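Local coordinates for protein aspartate--tRNA(Asp/Asn) ligase (Sulfolobus tokodaii, PDB 1WYD) that attaches aspartate to both tRNA(Asp) and tRNA(Asn), probably by first activating the amino acid with ATP as aspartyl-adenylate and then transferring it to the tRNA acceptor end, at residues Q171-I176 with A182-S187; K192-G197 with L384-Y389; R403-L408 with K415-F420. All coordinates share one frame; numbering follows the deposited sequence.

Contact 1 (Q171-I176 with A182-S187); sequences QLFPVI and AFLAQS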
# COMPACT_ATOMS: atom_id res chain seq x y z
N GLN B 171 6.84 -20.36 10.36
CA GLN B 171 8.13 -20.43 9.72
C GLN B 171 8.35 -19.15 8.93
O GLN B 171 7.56 -18.82 8.03
CB GLN B 171 8.18 -21.64 8.79
CG GLN B 171 7.97 -22.99 9.49
CD GLN B 171 8.06 -24.18 8.52
OE1 GLN B 171 9.04 -24.32 7.77
NE2 GLN B 171 7.04 -25.04 8.53
N LEU B 172 9.43 -18.45 9.26
CA LEU B 172 9.71 -17.13 8.71
C LEU B 172 10.98 -17.14 7.91
O LEU B 172 11.89 -17.93 8.16
CB LEU B 172 9.83 -16.13 9.84
CG LEU B 172 8.55 -15.39 10.24
CD1 LEU B 172 7.35 -16.19 10.08
CD2 LEU B 172 8.61 -14.87 11.66
N PHE B 173 11.06 -16.28 6.90
CA PHE B 173 12.29 -16.18 6.15
C PHE B 173 13.37 -15.46 6.94
O PHE B 173 13.16 -14.36 7.44
CB PHE B 173 12.04 -15.50 4.81
CG PHE B 173 11.23 -16.32 3.86
CD1 PHE B 173 9.99 -15.89 3.44
CD2 PHE B 173 11.71 -17.53 3.40
CE1 PHE B 173 9.26 -16.65 2.58
CE2 PHE B 173 10.96 -18.29 2.53
CZ PHE B 173 9.75 -17.83 2.11
N PRO B 174 14.53 -16.11 7.09
CA PRO B 174 15.72 -15.45 7.63
C PRO B 174 16.13 -14.24 6.79
O PRO B 174 16.22 -14.37 5.58
CB PRO B 174 16.78 -16.56 7.54
CG PRO B 174 15.96 -17.84 7.73
CD PRO B 174 14.77 -17.55 6.83
N VAL B 175 16.32 -13.10 7.43
CA VAL B 175 16.99 -11.96 6.80
C VAL B 175 18.34 -11.70 7.51
O VAL B 175 18.41 -11.58 8.73
CB VAL B 175 16.13 -10.70 6.82
CG1 VAL B 175 16.81 -9.54 6.01
CG2 VAL B 175 14.70 -11.00 6.28
N ILE B 176 19.43 -11.68 6.76
CA ILE B 176 20.71 -11.35 7.38
C ILE B 176 20.78 -9.81 7.47
O ILE B 176 20.93 -9.12 6.45
CB ILE B 176 21.91 -11.95 6.60
CG1 ILE B 176 21.70 -13.44 6.22
CG2 ILE B 176 23.27 -11.72 7.37
CD1 ILE B 176 21.19 -14.32 7.38
N ALA B 182 17.63 -11.72 11.37
CA ALA B 182 16.22 -11.26 11.55
C ALA B 182 15.32 -11.98 10.58
O ALA B 182 15.75 -12.89 9.87
CB ALA B 182 16.11 -9.77 11.41
N PHE B 183 14.05 -11.61 10.57
CA PHE B 183 13.07 -12.28 9.74
C PHE B 183 12.01 -11.33 9.06
O PHE B 183 11.77 -10.19 9.49
CB PHE B 183 12.35 -13.36 10.57
CG PHE B 183 13.27 -14.21 11.45
CD1 PHE B 183 13.45 -13.90 12.81
CD2 PHE B 183 13.92 -15.35 10.93
CE1 PHE B 183 14.32 -14.69 13.62
CE2 PHE B 183 14.76 -16.13 11.73
CZ PHE B 183 14.96 -15.80 13.07
N LEU B 184 11.39 -11.88 8.02
CA LEU B 184 10.35 -11.23 7.31
C LEU B 184 9.00 -11.48 8.06
O LEU B 184 8.59 -12.64 8.34
CB LEU B 184 10.31 -11.79 5.87
CG LEU B 184 11.19 -11.21 4.79
CD1 LEU B 184 10.71 -11.61 3.39
CD2 LEU B 184 11.26 -9.69 4.88
N ALA B 185 8.33 -10.39 8.39
CA ALA B 185 7.03 -10.47 9.08
C ALA B 185 6.00 -11.31 8.33
O ALA B 185 5.98 -11.29 7.12
CB ALA B 185 6.50 -9.07 9.31
N GLN B 186 5.13 -12.02 9.04
CA GLN B 186 4.02 -12.70 8.35
C GLN B 186 2.72 -11.90 8.39
O GLN B 186 1.73 -12.29 7.78
CB GLN B 186 3.78 -14.11 8.91
CG GLN B 186 3.09 -14.09 10.26
CD GLN B 186 2.69 -15.46 10.72
OE1 GLN B 186 2.24 -16.29 9.93
NE2 GLN B 186 2.87 -15.73 12.01
N SER B 187 2.70 -10.81 9.13
CA SER B 187 1.47 -10.06 9.26
C SER B 187 1.84 -8.85 10.08
O SER B 187 2.86 -8.90 10.76
CB SER B 187 0.42 -10.91 9.96
OG SER B 187 0.20 -10.51 11.30
O HOH W 1 8.57 -14.50 6.70
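Leu172 lies across Phe183 and the carbonyl of Leu184, the Leu172 and Phe183 side chains crossing at about a right angle. Its CB starts against Phe183 CB at 3.8 Å. One atom further, Leu172 CG comes within 3.3 Å of Leu184 O. At the tip both methyls stay beside Leu184 O, CD2 also near Phe183 CB and CD1 also near Gln186 CB, at 4.3 Å. Were the side chain cut back to an alanine, Leu184 O would probably lose the cover of CG and the methyls, and Gln186 CB its apolar neighbour. The backbones form the antiparallel hairpin of strands 174-177 and 180-184 in the class II synthetase catalytic domain. Phe173 O accepts Leu184 N in its carbonyl plane at 3.1 Å, with 152° at the hydrogen, and also receives a CA-H contact from Phe183. Val175 and Ala182 form the hydrogen-bonded pair, although the modelled separation of Val175 N and Ala182 O is doubtfully short. Val175 CG1 stands anti to the backbone N (chi1 -174°), which puts CG2 against Leu184 CG at 3.8 Å. The Phe173 ring meets Tyr177 and Phe178 of the second subunit, whereas Gln186 OE1 bonds to Arg210 NE, beside the predicted substrate pocket.

Contact 2 (K192-G197 with L384-Y389); sequences KELMAG and LKWFDY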
# COMPACT_ATOMS: atom_id res chain seq x y z
N LYS B 192 -0.09 -3.25 14.39
CA LYS B 192 -1.36 -2.59 14.11
C LYS B 192 -2.17 -2.50 15.39
O LYS B 192 -2.89 -1.53 15.61
CB LYS B 192 -2.13 -3.29 12.96
CG LYS B 192 -2.59 -4.68 13.26
CD LYS B 192 -3.15 -5.37 12.03
CE LYS B 192 -3.88 -6.65 12.46
NZ LYS B 192 -4.46 -7.43 11.36
N GLU B 193 -2.00 -3.48 16.28
CA GLU B 193 -2.59 -3.39 17.62
C GLU B 193 -2.02 -2.18 18.32
O GLU B 193 -2.77 -1.38 18.89
CB GLU B 193 -2.32 -4.64 18.44
CG GLU B 193 -2.91 -5.91 17.83
CD GLU B 193 -3.04 -7.04 18.84
OE1 GLU B 193 -3.53 -6.80 19.97
OE2 GLU B 193 -2.69 -8.19 18.49
N LEU B 194 -0.69 -2.03 18.24
CA LEU B 194 0.01 -0.92 18.85
C LEU B 194 -0.51 0.41 18.33
O LEU B 194 -0.74 1.34 19.13
CB LEU B 194 1.53 -1.01 18.59
CG LEU B 194 2.28 -2.17 19.27
CD1 LEU B 194 3.76 -1.90 19.29
CD2 LEU B 194 1.76 -2.46 20.68
N MET B 195 -0.62 0.52 17.01
CA MET B 195 -1.05 1.75 16.37
C MET B 195 -2.54 1.95 16.61
O MET B 195 -3.00 3.08 16.58
CB MET B 195 -0.78 1.73 14.87
CG MET B 195 0.67 1.68 14.50
SD MET B 195 1.51 3.16 14.93
CE MET B 195 0.95 4.23 13.65
N ALA B 196 -3.29 0.88 16.85
CA ALA B 196 -4.67 1.05 17.29
C ALA B 196 -4.66 1.65 18.70
O ALA B 196 -5.62 2.32 19.12
CB ALA B 196 -5.40 -0.25 17.25
N GLY B 197 -3.56 1.42 19.43
CA GLY B 197 -3.49 1.82 20.82
C GLY B 197 -3.06 3.27 20.93
O GLY B 197 -2.89 3.79 22.01
N LEU B 384 4.34 -8.30 25.20
CA LEU B 384 3.69 -8.04 26.48
C LEU B 384 3.84 -6.63 27.04
O LEU B 384 2.86 -6.06 27.55
CB LEU B 384 4.20 -9.04 27.51
CG LEU B 384 3.88 -10.50 27.19
CD1 LEU B 384 4.71 -11.37 28.14
CD2 LEU B 384 2.38 -10.76 27.35
N LYS B 385 5.04 -6.06 26.91
CA LYS B 385 5.40 -4.80 27.57
C LYS B 385 4.45 -3.65 27.29
O LYS B 385 4.19 -2.84 28.18
CB LYS B 385 6.81 -4.35 27.17
CG LYS B 385 6.93 -3.93 25.71
CD LYS B 385 7.94 -2.81 25.53
CE LYS B 385 9.26 -3.37 25.03
NZ LYS B 385 10.14 -2.23 24.68
N TRP B 386 3.99 -3.55 26.04
CA TRP B 386 3.19 -2.42 25.60
C TRP B 386 1.87 -2.33 26.36
O TRP B 386 1.35 -1.25 26.55
CB TRP B 386 2.92 -2.51 24.11
CG TRP B 386 4.14 -2.71 23.31
CD1 TRP B 386 4.52 -3.86 22.67
CD2 TRP B 386 5.17 -1.74 23.06
NE1 TRP B 386 5.74 -3.66 22.05
CE2 TRP B 386 6.15 -2.37 22.26
CE3 TRP B 386 5.36 -0.40 23.43
CZ2 TRP B 386 7.30 -1.72 21.84
CZ3 TRP B 386 6.51 0.26 23.00
CH2 TRP B 386 7.47 -0.40 22.21
N PHE B 387 1.39 -3.48 26.83
CA PHE B 387 0.12 -3.60 27.58
C PHE B 387 0.18 -3.18 29.05
O PHE B 387 -0.83 -3.22 29.75
CB PHE B 387 -0.45 -5.03 27.45
CG PHE B 387 -0.79 -5.40 26.03
CD1 PHE B 387 0.20 -5.73 25.13
CD2 PHE B 387 -2.11 -5.36 25.59
CE1 PHE B 387 -0.10 -6.02 23.83
CE2 PHE B 387 -2.41 -5.67 24.28
CZ PHE B 387 -1.39 -5.99 23.40
N ASP B 388 1.36 -2.75 29.51
CA ASP B 388 1.46 -2.15 30.84
C ASP B 388 0.95 -0.72 30.86
O ASP B 388 0.73 -0.14 31.94
CB ASP B 388 2.91 -2.15 31.34
CG ASP B 388 3.39 -3.53 31.75
OD1 ASP B 388 4.60 -3.80 31.54
OD2 ASP B 388 2.67 -4.42 32.29
N TYR B 389 0.78 -0.12 29.69
CA TYR B 389 0.49 1.30 29.64
C TYR B 389 -0.77 1.68 28.87
O TYR B 389 -0.74 2.52 27.96
CB TYR B 389 1.72 2.08 29.18
CG TYR B 389 2.93 1.83 30.06
CD1 TYR B 389 4.08 1.25 29.55
CD2 TYR B 389 2.91 2.18 31.42
CE1 TYR B 389 5.19 1.03 30.35
CE2 TYR B 389 3.99 1.95 32.24
CZ TYR B 389 5.14 1.37 31.70
OH TYR B 389 6.26 1.14 32.51
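The indole of Trp386 is covered on both faces: Lys385 CD lies over the centre of one, and Leu194 of the helix presses on the opposite one. Leu194 CD1 sits 3.8 Å from the centroid of the five-membered ring and only 8° off its normal, a well-aligned CH-pi contact. The second methyl, Leu194 CD2, meets the root of the same side chain, 3.6 Å from Trp386 CG and equally close to CB. With CG of Leu194 anti to the carbonyl carbon (chi1 -67°), the branch is directed to Trp386 and lays both methyls against it. Phe387 takes part by its edge instead. Its CZ faces Glu193 OE1 at 4.1 Å, the carboxylate and ring planes standing 79° apart, while Leu384 O lies in the ring plane at another edge. Here a short 3-10 turn, 385-388, which follows helix 381-384, is packed against helix 189-199 of the class II catalytic domain, whose first residues belong to the predicted aspartate-binding region. The turn is held by bonds such as Phe387 N to Leu384 O at 3.1 Å, and it presents Trp386 and Phe387 to the helix side by side. The carboxylate of buried Glu193 is hydrogen-bonded at both oxygens, OE1 with His394 NE2 and OE2 with Gln189 NE2, and Arg359, predicted to bind the substrate L-aspartate, also touches the side chain. Val122 of the second subunit packs on Leu194 and Trp386 alike, placing this apolar pair at the dimer interface.

Contact 3 (R403-L408 with K415-F420); sequences RLMVML and KEIVPF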
# COMPACT_ATOMS: atom_id res chain seq x y z
N ARG B 403 -6.59 -14.03 -2.41
CA ARG B 403 -7.70 -14.90 -2.11
C ARG B 403 -9.01 -14.14 -2.39
O ARG B 403 -9.91 -14.70 -2.99
CB ARG B 403 -7.65 -15.36 -0.66
CG ARG B 403 -7.12 -16.72 -0.50
CD ARG B 403 -6.26 -16.80 0.70
NE ARG B 403 -5.52 -18.05 0.79
CZ ARG B 403 -5.95 -19.08 1.50
NH1 ARG B 403 -7.12 -19.00 2.15
NH2 ARG B 403 -5.23 -20.18 1.56
N LEU B 404 -9.09 -12.87 -1.98
CA LEU B 404 -10.27 -12.03 -2.24
C LEU B 404 -10.45 -11.92 -3.73
O LEU B 404 -11.55 -11.84 -4.23
CB LEU B 404 -10.11 -10.62 -1.65
CG LEU B 404 -11.00 -9.48 -2.18
CD1 LEU B 404 -12.55 -9.66 -1.79
CD2 LEU B 404 -10.46 -8.12 -1.72
N MET B 405 -9.34 -11.98 -4.47
CA MET B 405 -9.49 -11.89 -5.92
C MET B 405 -10.26 -13.07 -6.58
O MET B 405 -10.93 -12.86 -7.59
CB MET B 405 -8.15 -11.62 -6.56
CG MET B 405 -7.69 -10.20 -6.32
SD MET B 405 -8.60 -8.98 -7.34
CE MET B 405 -8.38 -9.51 -8.98
N VAL B 406 -10.17 -14.27 -5.97
CA VAL B 406 -10.93 -15.43 -6.43
C VAL B 406 -12.43 -15.15 -6.39
O VAL B 406 -13.17 -15.47 -7.33
CB VAL B 406 -10.68 -16.65 -5.54
CG1 VAL B 406 -11.59 -17.80 -5.93
CG2 VAL B 406 -9.20 -17.07 -5.62
N MET B 407 -12.88 -14.53 -5.30
CA MET B 407 -14.26 -14.13 -5.15
C MET B 407 -14.64 -13.02 -6.16
O MET B 407 -15.80 -12.87 -6.55
CB MET B 407 -14.50 -13.71 -3.67
CG MET B 407 -15.84 -13.07 -3.39
SD MET B 407 -15.89 -12.31 -1.75
CE MET B 407 -17.65 -12.56 -1.49
N LEU B 408 -13.66 -12.25 -6.61
CA LEU B 408 -13.97 -11.17 -7.54
C LEU B 408 -13.73 -11.45 -9.02
O LEU B 408 -14.02 -10.59 -9.86
CB LEU B 408 -13.25 -9.87 -7.16
CG LEU B 408 -13.44 -9.35 -5.74
CD1 LEU B 408 -12.47 -8.21 -5.59
CD2 LEU B 408 -14.89 -8.82 -5.56
N LYS B 415 -1.65 -18.29 -8.78
CA LYS B 415 -0.52 -17.97 -9.66
C LYS B 415 -1.06 -17.38 -10.92
O LYS B 415 -0.33 -16.87 -11.74
CB LYS B 415 0.30 -19.22 -9.99
CG LYS B 415 0.72 -20.03 -8.78
CD LYS B 415 0.72 -21.53 -9.15
CE LYS B 415 1.93 -21.88 -10.00
NZ LYS B 415 2.04 -23.35 -10.13
N GLU B 416 -2.36 -17.49 -11.09
CA GLU B 416 -3.01 -16.80 -12.18
C GLU B 416 -3.49 -15.39 -11.78
O GLU B 416 -3.87 -14.60 -12.64
CB GLU B 416 -4.15 -17.65 -12.69
CG GLU B 416 -3.76 -19.06 -12.99
CD GLU B 416 -4.28 -19.50 -14.34
OE1 GLU B 416 -5.40 -19.05 -14.74
OE2 GLU B 416 -3.56 -20.30 -14.98
N ILE B 417 -3.47 -15.06 -10.49
CA ILE B 417 -3.88 -13.73 -10.05
C ILE B 417 -2.66 -12.83 -9.80
O ILE B 417 -2.62 -11.67 -10.24
CB ILE B 417 -4.82 -13.85 -8.80
CG1 ILE B 417 -6.21 -14.35 -9.24
CG2 ILE B 417 -4.95 -12.52 -8.07
CD1 ILE B 417 -7.03 -15.15 -8.20
N VAL B 418 -1.65 -13.39 -9.14
CA VAL B 418 -0.49 -12.60 -8.78
C VAL B 418 0.44 -12.54 -9.99
O VAL B 418 0.92 -13.58 -10.47
CB VAL B 418 0.19 -13.15 -7.51
CG1 VAL B 418 1.49 -12.44 -7.22
CG2 VAL B 418 -0.76 -13.08 -6.34
N PRO B 419 0.74 -11.33 -10.47
CA PRO B 419 1.47 -11.20 -11.72
C PRO B 419 2.88 -11.78 -11.54
O PRO B 419 3.37 -12.39 -12.48
CB PRO B 419 1.51 -9.68 -11.95
CG PRO B 419 0.65 -9.15 -11.06
CD PRO B 419 0.58 -10.02 -9.82
N PHE B 420 3.49 -11.67 -10.36
CA PHE B 420 4.84 -12.27 -10.18
C PHE B 420 4.93 -13.12 -8.94
O PHE B 420 5.43 -12.66 -7.93
CB PHE B 420 5.91 -11.19 -10.16
CG PHE B 420 5.99 -10.44 -11.45
CD1 PHE B 420 5.55 -9.14 -11.53
CD2 PHE B 420 6.46 -11.06 -12.59
CE1 PHE B 420 5.58 -8.45 -12.73
CE2 PHE B 420 6.50 -10.38 -13.80
CZ PHE B 420 6.05 -9.08 -13.87
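The carbonyl oxygen of Met405, a residue packed on Ile417, is held twice on the helix side, by Leu408 N in a weak bond of 3.0 Å and by the hydroxyl of Thr409. The contact itself is apolar and rests on Ile417, whose two branches reach successive residues of the helix. CG2 of Ile417 stands anti to the backbone N and settles on Met405 CB at 3.7 Å, with Met405 CG slightly farther away. The other branch takes a different course. With CG1 beside the backbone N (chi1 of Ile417 -74°), CD1 of Ile417 is carried to Val406 CG2 at 3.9 Å, the two side chains crossing at about a right angle. Its CD1 also lies 4.0 Å from Val406 N, so it touches the backbone between the two helical residues. Helix 401-409 follows strand 394-400 in the strand-helix arrangement of class II motif 3. It carries Arg403, predicted to bind ATP, whose NH1 bonds to Glu352 O and whose NE forms a salt bridge with the sulfonate of a HEPES molecule, probably from the crystallisation liquor. On the other segment, Arg121 bonds to the carbonyls of Lys415 and Pro419, and Glu416 forms a salt bridge with Arg117. The direct contact is therefore one of apolar packing, while several of the polar bonds that hold each segment, such as those of Arg121, come from residues outside both.

In the fold
From the N terminus, contact 1 comes first and closes the short hairpin turn between strands 174-177 and 180-184. Helix 189-199 follows directly and opens contact 2, the long-range one: its partner, 384-389, comes back only after 186 residues that include most of the large catalytic sheet. Contact 3 then closes the short loop that follows helix 401-409. The three are in series, neither nesting nor crossing, and all belong to the class II catalytic domain. The centres of contacts 1 and 2 lie about 21 Å apart and those of contacts 2 and 3 about 33 Å. All three adjoin the second subunit; Met195 of helix 189-199 packs on Phe420 of that subunit, relating the ranges of contacts 2 and 3 across the dimer.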